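Local coordinates for exosome complex component Rrp42 (Pyrococcus abyssi, PDB 2PO1), which probably acts as a non-catalytic subunit of the RNA-degrading archaeal exosome, helping to shape the active site of its partner Rrp41, at residues T68-P73 and V181-E186; I135-F140 and E188-E193; D16-L21 and L214-V219; N206-D211 and M251-T256. All coordinates share one frame; numbering follows the deposited sequence.

Interaction 1 of 4, residues T68-P73 and V181-E186; sequences TSLGEP and VETLDE. With nucleotides of chain A.
Leu-70 and Val-181 meet through methyl groups, so the flat group to consider is the adenine of A6 of chain A, which lies beyond the backbone just after Leu-70. Glu-72 O stands 2.9 Å from N1 of A6, clearly off the base plane, and Gly-71 CA approaches N6 of A6 at 3.6 Å from the same side of that plane. A beta carbon built on Gly-71 would fall 2.2 Å from N6 of A6, a clash that the bare backbone avoids.

Across the protein contact, Leu-70 CD1 does all the touching. It lies 3.7 Å from Val-181 CG1 and 4.0 Å from Thr-183 OG1. The leucine is stretched out, with CD1 opposite CA about the CB-CG bond (chi2 178°), and this carries the methyl over to strand 181-184. It crosses the valine at a slant and runs past the threonine in the opposite sense. Val-181 turns CG1 to the leucine, with CG1 anti to the backbone N (chi1 167°), while its side chain also packs on Ile-130 and Val-172. Glu-182, between the two touching residues, points away and pairs with Arg-173.

Strand 60-71 belongs to the mixed sheet and strand 181-184 is an outer strand of the small antiparallel sheet, so the contact joins two sheets, with the nucleotide met further along the chain, at Gly-71 and Glu-72. With no hydrogen bond across it and only 80 Å² buried, it is a light dispersion contact at the surface, and the hydroxyl of Thr-183 meets the leucine only as a van der Waals neighbour.

Interaction 2 of 4, residues I135-F140 and E188-E193; sequences IVRVVF and EPLPVE. With nucleotides of chain A.
Val-139 and Leu-190 reach toward each other tip to tip in the compact half of this contact. Leu-190 CD1 is 3.9 Å from Val-139 CG2, and Leu-190 CD2 is 4.1 Å from Val-139 CG1, so both branches of each residue are engaged. The same Leu-190 CD1 also lies 3.9 Å from Arg-137 CD, where the aliphatic part of the arginine crosses the leucine obliquely. All three residues are buried.

The looser half is ionic and borders solvent, for Glu-188 is partly exposed. Arg-137 NH1 and Glu-188 OE1 form a salt bridge at 3.4 Å, with guanidinium and carboxylate planes 61° apart and a single N-O pair in range, so the bridge is one-pronged. The arginine chain bends at chi3 (-88°) to bring NH1 round. Each end has a stronger partner elsewhere: NH1 donates to Pro-170 O, and Glu-188 OE2 pairs with Lys-171.

On the other side of strand 135-140, Phe-140 presents its ring edge to the nucleotide. CE2 lies 3.7 Å from C5' of A6 of chain A, with that carbon in the ring plane, and CZ is 3.9 Å from C8 of A6. With an alanine here, C5' and C8 would probably lose their apolar neighbour, and a basic side chain of another protein chain would lose the ring it packs on.

Strand 135-147 runs between strands 60-71 and 82-89 of the mixed sheet. Leu-164 of helix 152-166 touches both Val-139 and Leu-190, while Val-169 of strand 168-174 packs on Arg-137 and Leu-190.

Interaction 3 of 4, residues D16-L21 and L214-V219; sequences DHIINL and LDEELV
Ile-18 inserts between Asp-215 and Val-219 in a nearly perpendicular helix pair, where the N-terminal helix 13-23 crosses helix 214-219 of the second RNase PH family domain. The two short segments cross at -98° with their axes 10.0 Å apart, so the contact gathers round a single point and one side chain carries almost all of it.

Ile-18 and Val-219 pass each other at a slant. Both branches of the isoleucine meet Val-219, and the longer one goes on to Asp-215: CG2 sits 3.7 Å from Val-219 CG2, while the longer arm ends with CD1 4.0 Å from Val-219 CG1 and, at the same distance, Asp-215 CB. The split follows from chi1 (-62°), which puts CG2 anti to the backbone N and sends CG1 out beside that nitrogen. Val-219 answers with CG2 held between its own N and carbonyl carbon (chi1 -42°).

Glu-216 offers its aliphatic stem, CG lying 4.3 Å from Ile-18 CG2; its carboxylate is occupied elsewhere, OE2 pairing with Arg-27 and accepting from Ser-213 N. Ile-204 of strand 197-204 packs against Ile-19, Glu-216 and Val-219, and Arg-15 donates to Val-219 O.

The backbone joins in as well: the methyl Ile-18 CD1 comes within 3.4 Å of Asp-215 O.

Interaction 4 of 4, residues N206-D211 and M251-T256; sequences NILVVD and MYAVET
An alpha-on-beta layer of the second RNase PH family domain brings helix 247-275 against the four-stranded antiparallel sheet, and here Leu-208 of the outer strand 207-210 meets Tyr-252 and Ala-253 of the helix. Leu-208 points at the helix. Its CB comes within 4.2 Å of Tyr-252 CE1, meeting the ring obliquely, and its CD1 lies 4.4 Å from Ala-253 CB. Ala-253 continues onto Ile-224 and Ile-226 of strand 222-228, so the helix spans from the outer strand to the interior of the sheet.

Tyr-252 reaches sheetward with CG anti to the backbone N (chi1 166°). On one face of its ring lies Thr-256 OG1, 3.2 Å above the plane and displaced toward the rim. That hydroxyl donates to Tyr-252 O at 2.6 Å, with a C=O...donor angle of 144° and a tilt of 35° from the carbonyl plane. Thr-256 N donates to the same oxygen at 2.9 Å from the opposite face, so Tyr-252 O is gripped by two donors. The phenol OH is hydrogen-bonded to Glu-34.

Leu-208 O binds a pentanediol, probably from the crystallisation liquor, and Tyr-252 OH bonds weakly to it. Across the contact itself the cohesion is apolar and fairly loose, with no hydrogen bond. Tyr-252 O is satisfied within the helix and its OH by Glu-34, so it is ring carbons and methyls that face the leucine.

The four contacts fall into two pairs on opposite sides of the chain's centre. Interactions 1 and 2 have centres 10 Å apart and share the mixed sheet, which carries residues at the nucleotide and whose neighbouring strands 60-71 and 135-147 probably hydrogen-bond through Ser-69 O to Val-138 N and Gly-71 O to Val-136 N; both also reach the small sheet of strands 181-184 and 186-189. Interactions 3 and 4, centres 16 Å apart, touch where Glu-216 OE2 nears Val-209 CG1. Interactions 1 and 3 lie 49 Å apart. Along the chain, interaction 3 encloses 1 and 2, whose segments interleave, and crosses 4; the N-terminal helix thus packs on the second family domain, far along the chain.

Interaction 1 of 4, residues T68-P73 and V181-E186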
# COMPACT_ATOMS: atom_id res chain seq x y z
N THR C 68 12.84 -16.00 16.27
CA THR C 68 13.84 -16.43 15.32
C THR C 68 13.28 -17.54 14.44
O THR C 68 12.40 -18.28 14.84
CB THR C 68 15.01 -16.97 16.06
OG1 THR C 68 14.59 -18.16 16.73
CG2 THR C 68 15.46 -15.96 17.09
N SER C 69 13.75 -17.61 13.21
CA SER C 69 13.51 -18.79 12.43
C SER C 69 14.75 -19.05 11.61
O SER C 69 15.79 -18.40 11.79
CB SER C 69 12.30 -18.56 11.53
OG SER C 69 12.55 -17.38 10.82
N LEU C 70 14.65 -20.00 10.71
CA LEU C 70 15.76 -20.29 9.86
C LEU C 70 15.37 -19.83 8.50
O LEU C 70 14.25 -20.08 8.06
CB LEU C 70 16.08 -21.79 9.87
CG LEU C 70 16.59 -22.35 11.21
CD1 LEU C 70 16.82 -23.89 11.13
CD2 LEU C 70 17.85 -21.62 11.64
N GLY C 71 16.28 -19.17 7.82
CA GLY C 71 16.01 -18.73 6.47
C GLY C 71 17.32 -18.61 5.74
O GLY C 71 18.37 -18.91 6.28
N GLU C 72 17.24 -18.16 4.50
CA GLU C 72 18.41 -17.93 3.68
C GLU C 72 19.10 -16.63 4.05
O GLU C 72 18.42 -15.64 4.34
CB GLU C 72 17.98 -17.81 2.22
CG GLU C 72 16.93 -18.79 1.78
CD GLU C 72 16.72 -18.75 0.26
OE1 GLU C 72 17.04 -17.72 -0.39
OE2 GLU C 72 16.23 -19.76 -0.30
N PRO C 73 20.44 -16.57 4.00
CA PRO C 73 21.03 -15.26 4.24
C PRO C 73 20.90 -14.35 3.01
O PRO C 73 20.37 -14.76 1.97
CB PRO C 73 22.49 -15.58 4.53
CG PRO C 73 22.75 -16.83 3.75
CD PRO C 73 21.45 -17.60 3.70
N VAL C 181 18.72 -29.99 7.91
CA VAL C 181 18.89 -29.27 9.15
C VAL C 181 17.85 -29.79 10.12
O VAL C 181 16.68 -29.94 9.77
CB VAL C 181 18.75 -27.75 8.93
CG1 VAL C 181 18.61 -27.05 10.23
CG2 VAL C 181 19.97 -27.21 8.18
N GLU C 182 18.28 -30.10 11.34
CA GLU C 182 17.37 -30.58 12.39
C GLU C 182 17.25 -29.54 13.52
O GLU C 182 18.26 -29.09 14.07
CB GLU C 182 17.83 -31.93 12.93
CG GLU C 182 17.79 -33.04 11.87
CD GLU C 182 18.72 -34.22 12.19
OE1 GLU C 182 19.68 -34.02 12.96
OE2 GLU C 182 18.50 -35.34 11.65
N THR C 183 16.02 -29.12 13.80
CA THR C 183 15.73 -28.21 14.90
C THR C 183 15.45 -29.05 16.13
O THR C 183 14.50 -29.85 16.14
CB THR C 183 14.50 -27.34 14.63
OG1 THR C 183 14.83 -26.29 13.71
CG2 THR C 183 14.01 -26.68 15.92
N LEU C 184 16.28 -28.88 17.16
CA LEU C 184 16.17 -29.63 18.39
C LEU C 184 15.30 -28.87 19.40
O LEU C 184 15.01 -27.70 19.21
CB LEU C 184 17.55 -29.94 18.99
CG LEU C 184 18.72 -30.24 18.04
CD1 LEU C 184 20.00 -30.41 18.83
CD2 LEU C 184 18.45 -31.47 17.15
N ASP C 185 14.90 -29.57 20.46
CA ASP C 185 14.13 -29.03 21.56
C ASP C 185 14.99 -28.19 22.46
O ASP C 185 14.56 -27.11 22.91
CB ASP C 185 13.51 -30.16 22.38
CG ASP C 185 12.27 -30.73 21.74
OD1 ASP C 185 11.65 -30.04 20.88
OD2 ASP C 185 11.91 -31.87 22.11
N GLU C 186 16.20 -28.68 22.73
CA GLU C 186 17.22 -27.94 23.47
C GLU C 186 17.41 -26.57 22.85
O GLU C 186 17.44 -26.42 21.62
CB GLU C 186 18.57 -28.69 23.48
CG GLU C 186 19.59 -28.19 24.51
CD GLU C 186 20.99 -28.79 24.34
OE1 GLU C 186 21.11 -29.92 23.81
OE2 GLU C 186 21.97 -28.13 24.75
P A A 6 8.29 -8.69 7.59
OP1 A A 6 8.47 -7.84 8.80
OP2 A A 6 7.94 -10.13 7.76
O5' A A 6 9.63 -8.64 6.70
C5' A A 6 10.85 -9.25 7.16
C4' A A 6 12.10 -8.45 6.77
O4' A A 6 13.29 -9.28 6.94
C3' A A 6 12.17 -7.94 5.33
O3' A A 6 12.95 -6.75 5.34
C2' A A 6 12.86 -9.10 4.61
O2' A A 6 13.60 -8.68 3.48
C1' A A 6 13.78 -9.71 5.68
N9 A A 6 13.81 -11.17 5.72
C8 A A 6 13.02 -11.96 6.49
N7 A A 6 13.24 -13.25 6.35
C5 A A 6 14.26 -13.31 5.42
C6 A A 6 14.97 -14.39 4.83
N6 A A 6 14.72 -15.67 5.13
N1 A A 6 15.93 -14.12 3.92
C2 A A 6 16.18 -12.84 3.62
N3 A A 6 15.59 -11.74 4.11
C4 A A 6 14.63 -12.03 5.01

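Interaction 2 of 4, residues I135-F140 and E188-E193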
# COMPACT_ATOMS: atom_id res chain seq x y z
N ILE C 135 21.36 -21.37 4.89
CA ILE C 135 20.47 -21.48 6.03
C ILE C 135 21.12 -20.84 7.21
O ILE C 135 22.11 -21.34 7.73
CB ILE C 135 20.14 -22.94 6.43
CG1 ILE C 135 19.38 -23.66 5.30
CG2 ILE C 135 19.35 -22.95 7.79
CD1 ILE C 135 19.43 -25.11 5.39
N VAL C 136 20.54 -19.72 7.63
CA VAL C 136 21.01 -18.99 8.77
C VAL C 136 19.83 -18.73 9.71
O VAL C 136 18.64 -18.87 9.35
CB VAL C 136 21.72 -17.68 8.35
CG1 VAL C 136 22.77 -17.99 7.32
CG2 VAL C 136 20.74 -16.68 7.78
N ARG C 137 20.17 -18.41 10.95
CA ARG C 137 19.19 -17.93 11.86
C ARG C 137 18.77 -16.53 11.45
O ARG C 137 19.61 -15.68 11.07
CB ARG C 137 19.69 -17.96 13.31
CG ARG C 137 18.61 -18.59 14.16
CD ARG C 137 19.01 -18.68 15.56
NE ARG C 137 19.74 -19.90 15.90
CZ ARG C 137 19.17 -21.07 16.13
NH1 ARG C 137 19.93 -22.08 16.51
NH2 ARG C 137 17.86 -21.24 15.97
N VAL C 138 17.46 -16.32 11.51
CA VAL C 138 16.84 -15.04 11.24
C VAL C 138 16.22 -14.57 12.53
O VAL C 138 15.40 -15.26 13.13
CB VAL C 138 15.82 -15.19 10.10
CG1 VAL C 138 15.19 -13.82 9.77
CG2 VAL C 138 16.55 -15.70 8.92
N VAL C 139 16.66 -13.40 12.98
CA VAL C 139 16.22 -12.87 14.26
C VAL C 139 15.44 -11.59 14.04
O VAL C 139 15.97 -10.59 13.52
CB VAL C 139 17.45 -12.61 15.20
CG1 VAL C 139 17.00 -11.95 16.51
CG2 VAL C 139 18.15 -13.91 15.51
N PHE C 140 14.16 -11.66 14.39
CA PHE C 140 13.28 -10.50 14.41
C PHE C 140 13.22 -9.83 15.80
O PHE C 140 12.83 -10.45 16.81
CB PHE C 140 11.84 -10.89 13.98
CG PHE C 140 11.76 -11.47 12.64
CD1 PHE C 140 11.90 -12.83 12.45
CD2 PHE C 140 11.50 -10.66 11.53
CE1 PHE C 140 11.80 -13.38 11.16
CE2 PHE C 140 11.41 -11.22 10.24
CZ PHE C 140 11.55 -12.56 10.06
N GLU C 188 19.44 -22.61 23.16
CA GLU C 188 20.72 -22.05 23.53
C GLU C 188 20.53 -20.59 23.44
O GLU C 188 19.60 -20.14 22.77
CB GLU C 188 21.77 -22.49 22.52
CG GLU C 188 21.24 -22.37 21.11
CD GLU C 188 22.27 -22.56 20.05
OE1 GLU C 188 22.12 -21.88 19.04
OE2 GLU C 188 23.18 -23.40 20.18
N PRO C 189 21.42 -19.81 24.06
CA PRO C 189 21.26 -18.37 23.85
C PRO C 189 21.64 -17.98 22.44
O PRO C 189 22.20 -18.79 21.69
CB PRO C 189 22.29 -17.76 24.78
CG PRO C 189 22.69 -18.90 25.73
CD PRO C 189 22.54 -20.13 24.95
N LEU C 190 21.39 -16.73 22.11
CA LEU C 190 21.76 -16.19 20.80
C LEU C 190 23.20 -15.73 21.01
O LEU C 190 23.64 -15.64 22.16
CB LEU C 190 20.82 -15.02 20.50
CG LEU C 190 19.94 -14.87 19.24
CD1 LEU C 190 19.76 -16.05 18.37
CD2 LEU C 190 18.61 -14.08 19.59
N PRO C 191 23.99 -15.56 19.94
CA PRO C 191 25.35 -15.16 20.32
C PRO C 191 25.40 -13.67 20.63
O PRO C 191 25.77 -12.88 19.77
CB PRO C 191 26.18 -15.54 19.08
CG PRO C 191 25.20 -15.47 17.93
CD PRO C 191 23.85 -15.79 18.48
N VAL C 192 24.98 -13.30 21.84
CA VAL C 192 24.96 -11.91 22.24
C VAL C 192 26.27 -11.62 22.96
O VAL C 192 26.57 -12.18 24.03
CB VAL C 192 23.78 -11.53 23.16
CG1 VAL C 192 23.76 -10.02 23.37
CG2 VAL C 192 22.43 -11.98 22.57
N GLU C 193 27.06 -10.73 22.38
CA GLU C 193 28.41 -10.54 22.87
C GLU C 193 28.71 -9.19 23.43
O GLU C 193 29.68 -9.02 24.13
CB GLU C 193 29.32 -10.85 21.74
CG GLU C 193 29.01 -12.22 21.26
CD GLU C 193 29.97 -12.71 20.24
OE1 GLU C 193 30.66 -11.87 19.64
OE2 GLU C 193 30.00 -13.93 20.02
P A A 6 8.29 -8.69 7.59
OP1 A A 6 8.47 -7.84 8.80
OP2 A A 6 7.94 -10.13 7.76
O5' A A 6 9.63 -8.64 6.70
C5' A A 6 10.85 -9.25 7.16
C4' A A 6 12.10 -8.45 6.77
O4' A A 6 13.29 -9.28 6.94
C3' A A 6 12.17 -7.94 5.33
O3' A A 6 12.95 -6.75 5.34
C2' A A 6 12.86 -9.10 4.61
O2' A A 6 13.60 -8.68 3.48
C1' A A 6 13.78 -9.71 5.68
N9 A A 6 13.81 -11.17 5.72
C8 A A 6 13.02 -11.96 6.49
N7 A A 6 13.24 -13.25 6.35
C5 A A 6 14.26 -13.31 5.42
C6 A A 6 14.97 -14.39 4.83
N6 A A 6 14.72 -15.67 5.13
N1 A A 6 15.93 -14.12 3.92
C2 A A 6 16.18 -12.84 3.62
N3 A A 6 15.59 -11.74 4.11
C4 A A 6 14.63 -12.03 5.01

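Interaction 3 of 4, residues D16-L21 and L214-V219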
# COMPACT_ATOMS: atom_id res chain seq x y z
N ASP C 16 7.79 27.15 29.38
CA ASP C 16 8.30 28.19 30.23
C ASP C 16 8.53 27.65 31.60
O ASP C 16 9.51 28.01 32.24
CB ASP C 16 7.34 29.36 30.26
CG ASP C 16 7.38 30.15 28.98
OD1 ASP C 16 6.31 30.52 28.46
OD2 ASP C 16 8.49 30.42 28.49
N HIS C 17 7.65 26.77 32.05
CA HIS C 17 7.83 26.22 33.36
C HIS C 17 9.04 25.30 33.41
O HIS C 17 9.88 25.39 34.31
CB HIS C 17 6.60 25.46 33.81
CG HIS C 17 6.74 24.93 35.20
ND1 HIS C 17 7.14 25.72 36.25
CD2 HIS C 17 6.55 23.69 35.70
CE1 HIS C 17 7.17 25.00 37.36
NE2 HIS C 17 6.83 23.76 37.05
N ILE C 18 9.09 24.40 32.43
CA ILE C 18 10.24 23.52 32.25
C ILE C 18 11.57 24.31 32.07
O ILE C 18 12.51 24.03 32.79
CB ILE C 18 9.95 22.46 31.23
CG1 ILE C 18 8.79 21.59 31.73
CG2 ILE C 18 11.16 21.62 30.93
CD1 ILE C 18 8.34 20.54 30.71
N ILE C 19 11.64 25.30 31.19
CA ILE C 19 12.88 26.05 31.06
C ILE C 19 13.31 26.70 32.35
O ILE C 19 14.48 26.64 32.71
CB ILE C 19 12.83 27.10 29.96
CG1 ILE C 19 13.27 26.47 28.63
CG2 ILE C 19 13.75 28.29 30.28
CD1 ILE C 19 12.94 27.39 27.46
N ASN C 20 12.36 27.32 33.07
CA ASN C 20 12.68 28.06 34.25
C ASN C 20 13.11 27.13 35.35
O ASN C 20 14.05 27.44 36.05
CB ASN C 20 11.51 28.95 34.68
CG ASN C 20 11.30 30.12 33.74
OD1 ASN C 20 11.87 30.14 32.65
ND2 ASN C 20 10.46 31.09 34.15
N LEU C 21 12.41 26.02 35.53
CA LEU C 21 12.87 25.02 36.47
C LEU C 21 14.30 24.61 36.12
O LEU C 21 15.15 24.52 37.00
CB LEU C 21 12.00 23.78 36.43
CG LEU C 21 10.87 23.67 37.45
CD1 LEU C 21 10.18 22.35 37.29
CD2 LEU C 21 11.37 23.80 38.83
N LEU C 214 8.06 12.86 28.28
CA LEU C 214 7.30 13.41 27.17
C LEU C 214 7.19 14.91 27.34
O LEU C 214 7.40 15.67 26.39
CB LEU C 214 5.91 12.83 27.19
CG LEU C 214 5.18 12.42 25.94
CD1 LEU C 214 3.70 12.46 26.34
CD2 LEU C 214 5.57 13.25 24.73
N ASP C 215 6.91 15.35 28.56
CA ASP C 215 6.76 16.78 28.83
C ASP C 215 8.07 17.50 28.48
O ASP C 215 8.03 18.59 27.95
CB ASP C 215 6.43 17.02 30.28
CG ASP C 215 4.98 16.71 30.60
OD1 ASP C 215 4.12 16.84 29.68
OD2 ASP C 215 4.71 16.34 31.76
N GLU C 216 9.21 16.87 28.73
CA GLU C 216 10.48 17.47 28.33
C GLU C 216 10.67 17.38 26.81
O GLU C 216 11.15 18.33 26.18
CB GLU C 216 11.63 16.86 29.06
CG GLU C 216 11.75 17.40 30.48
CD GLU C 216 12.53 16.54 31.41
OE1 GLU C 216 12.85 17.04 32.49
OE2 GLU C 216 12.85 15.38 31.10
N GLU C 217 10.29 16.26 26.21
CA GLU C 217 10.38 16.15 24.75
C GLU C 217 9.50 17.16 24.09
O GLU C 217 9.84 17.70 23.04
CB GLU C 217 10.02 14.78 24.28
CG GLU C 217 11.03 13.73 24.66
CD GLU C 217 10.56 12.34 24.32
OE1 GLU C 217 9.36 12.14 24.11
OE2 GLU C 217 11.40 11.44 24.26
N LEU C 218 8.37 17.46 24.70
CA LEU C 218 7.49 18.50 24.16
C LEU C 218 8.13 19.86 24.06
O LEU C 218 7.83 20.61 23.15
CB LEU C 218 6.14 18.54 24.87
CG LEU C 218 5.29 17.30 24.62
CD1 LEU C 218 4.07 17.29 25.54
CD2 LEU C 218 4.84 17.14 23.14
N VAL C 219 9.07 20.17 24.95
CA VAL C 219 9.68 21.48 24.94
C VAL C 219 11.14 21.49 24.49
O VAL C 219 11.75 22.54 24.44
CB VAL C 219 9.56 22.13 26.34
CG1 VAL C 219 8.16 21.87 26.93
CG2 VAL C 219 10.64 21.62 27.26

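Interaction 4 of 4, residues N206-D211 and M251-T256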
# COMPACT_ATOMS: atom_id res chain seq x y z
N ASN C 206 20.07 25.78 26.93
CA ASN C 206 21.49 25.46 26.92
C ASN C 206 21.83 24.30 27.82
O ASN C 206 22.96 24.12 28.25
CB ASN C 206 22.32 26.70 27.25
CG ASN C 206 22.44 27.62 26.06
OD1 ASN C 206 22.23 27.21 24.91
ND2 ASN C 206 22.77 28.88 26.32
N ILE C 207 20.83 23.49 28.09
CA ILE C 207 20.96 22.44 29.07
C ILE C 207 20.56 21.10 28.46
O ILE C 207 19.49 20.98 27.85
CB ILE C 207 20.04 22.75 30.27
CG1 ILE C 207 20.64 23.85 31.13
CG2 ILE C 207 19.90 21.53 31.11
CD1 ILE C 207 19.60 24.57 31.95
N LEU C 208 21.42 20.09 28.63
CA LEU C 208 21.06 18.72 28.30
C LEU C 208 20.64 17.95 29.52
O LEU C 208 21.27 18.02 30.56
CB LEU C 208 22.18 17.93 27.62
CG LEU C 208 23.03 18.47 26.46
CD1 LEU C 208 23.51 17.37 25.61
CD2 LEU C 208 22.37 19.52 25.59
N VAL C 209 19.62 17.15 29.34
CA VAL C 209 18.98 16.47 30.44
C VAL C 209 18.78 15.04 29.90
O VAL C 209 18.23 14.84 28.79
CB VAL C 209 17.71 17.27 30.67
CG1 VAL C 209 16.40 16.69 30.02
CG2 VAL C 209 17.61 17.96 31.99
N VAL C 210 19.27 14.06 30.64
CA VAL C 210 19.18 12.70 30.16
C VAL C 210 17.78 12.14 30.45
O VAL C 210 17.08 12.57 31.39
CB VAL C 210 20.25 11.80 30.78
CG1 VAL C 210 19.90 11.54 32.18
CG2 VAL C 210 20.27 10.45 30.06
N ASP C 211 17.37 11.20 29.60
CA ASP C 211 16.09 10.51 29.73
C ASP C 211 14.94 11.51 29.86
O ASP C 211 14.30 11.55 30.90
CB ASP C 211 16.11 9.57 30.91
CG ASP C 211 14.82 8.79 31.06
OD1 ASP C 211 14.48 8.51 32.23
OD2 ASP C 211 14.18 8.45 30.04
N MET C 251 30.46 15.93 23.20
CA MET C 251 31.49 15.35 24.04
C MET C 251 30.95 15.00 25.44
O MET C 251 31.12 13.90 25.92
CB MET C 251 32.65 16.33 24.15
CG MET C 251 33.33 16.65 22.83
SD MET C 251 34.63 17.97 22.89
CE MET C 251 35.67 17.48 24.28
N TYR C 252 30.28 15.96 26.07
CA TYR C 252 29.58 15.73 27.32
C TYR C 252 28.59 14.57 27.22
O TYR C 252 28.53 13.72 28.10
CB TYR C 252 28.80 17.02 27.73
CG TYR C 252 27.79 16.75 28.82
CD1 TYR C 252 26.46 16.49 28.50
CD2 TYR C 252 28.19 16.67 30.17
CE1 TYR C 252 25.56 16.20 29.44
CE2 TYR C 252 27.27 16.40 31.15
CZ TYR C 252 25.95 16.15 30.76
OH TYR C 252 24.98 15.85 31.67
N ALA C 253 27.79 14.56 26.14
CA ALA C 253 26.79 13.54 25.98
C ALA C 253 27.49 12.17 25.89
O ALA C 253 27.03 11.18 26.48
CB ALA C 253 26.00 13.81 24.67
N VAL C 254 28.60 12.10 25.14
CA VAL C 254 29.25 10.81 24.88
C VAL C 254 29.72 10.28 26.22
O VAL C 254 29.43 9.14 26.63
CB VAL C 254 30.47 10.96 23.95
CG1 VAL C 254 31.22 9.67 23.94
CG2 VAL C 254 30.02 11.28 22.51
N GLU C 255 30.40 11.15 26.93
CA GLU C 255 30.97 10.76 28.17
C GLU C 255 29.91 10.33 29.21
O GLU C 255 30.03 9.29 29.84
CB GLU C 255 31.87 11.89 28.63
CG GLU C 255 32.27 11.77 29.98
CD GLU C 255 33.60 12.41 30.19
OE1 GLU C 255 34.12 13.02 29.22
OE2 GLU C 255 34.12 12.29 31.32
N THR C 256 28.87 11.13 29.35
CA THR C 256 27.79 10.85 30.26
C THR C 256 27.01 9.62 29.87
O THR C 256 26.58 8.91 30.73
CB THR C 256 26.83 12.04 30.26
OG1 THR C 256 27.61 13.19 30.52
CG2 THR C 256 25.77 11.89 31.32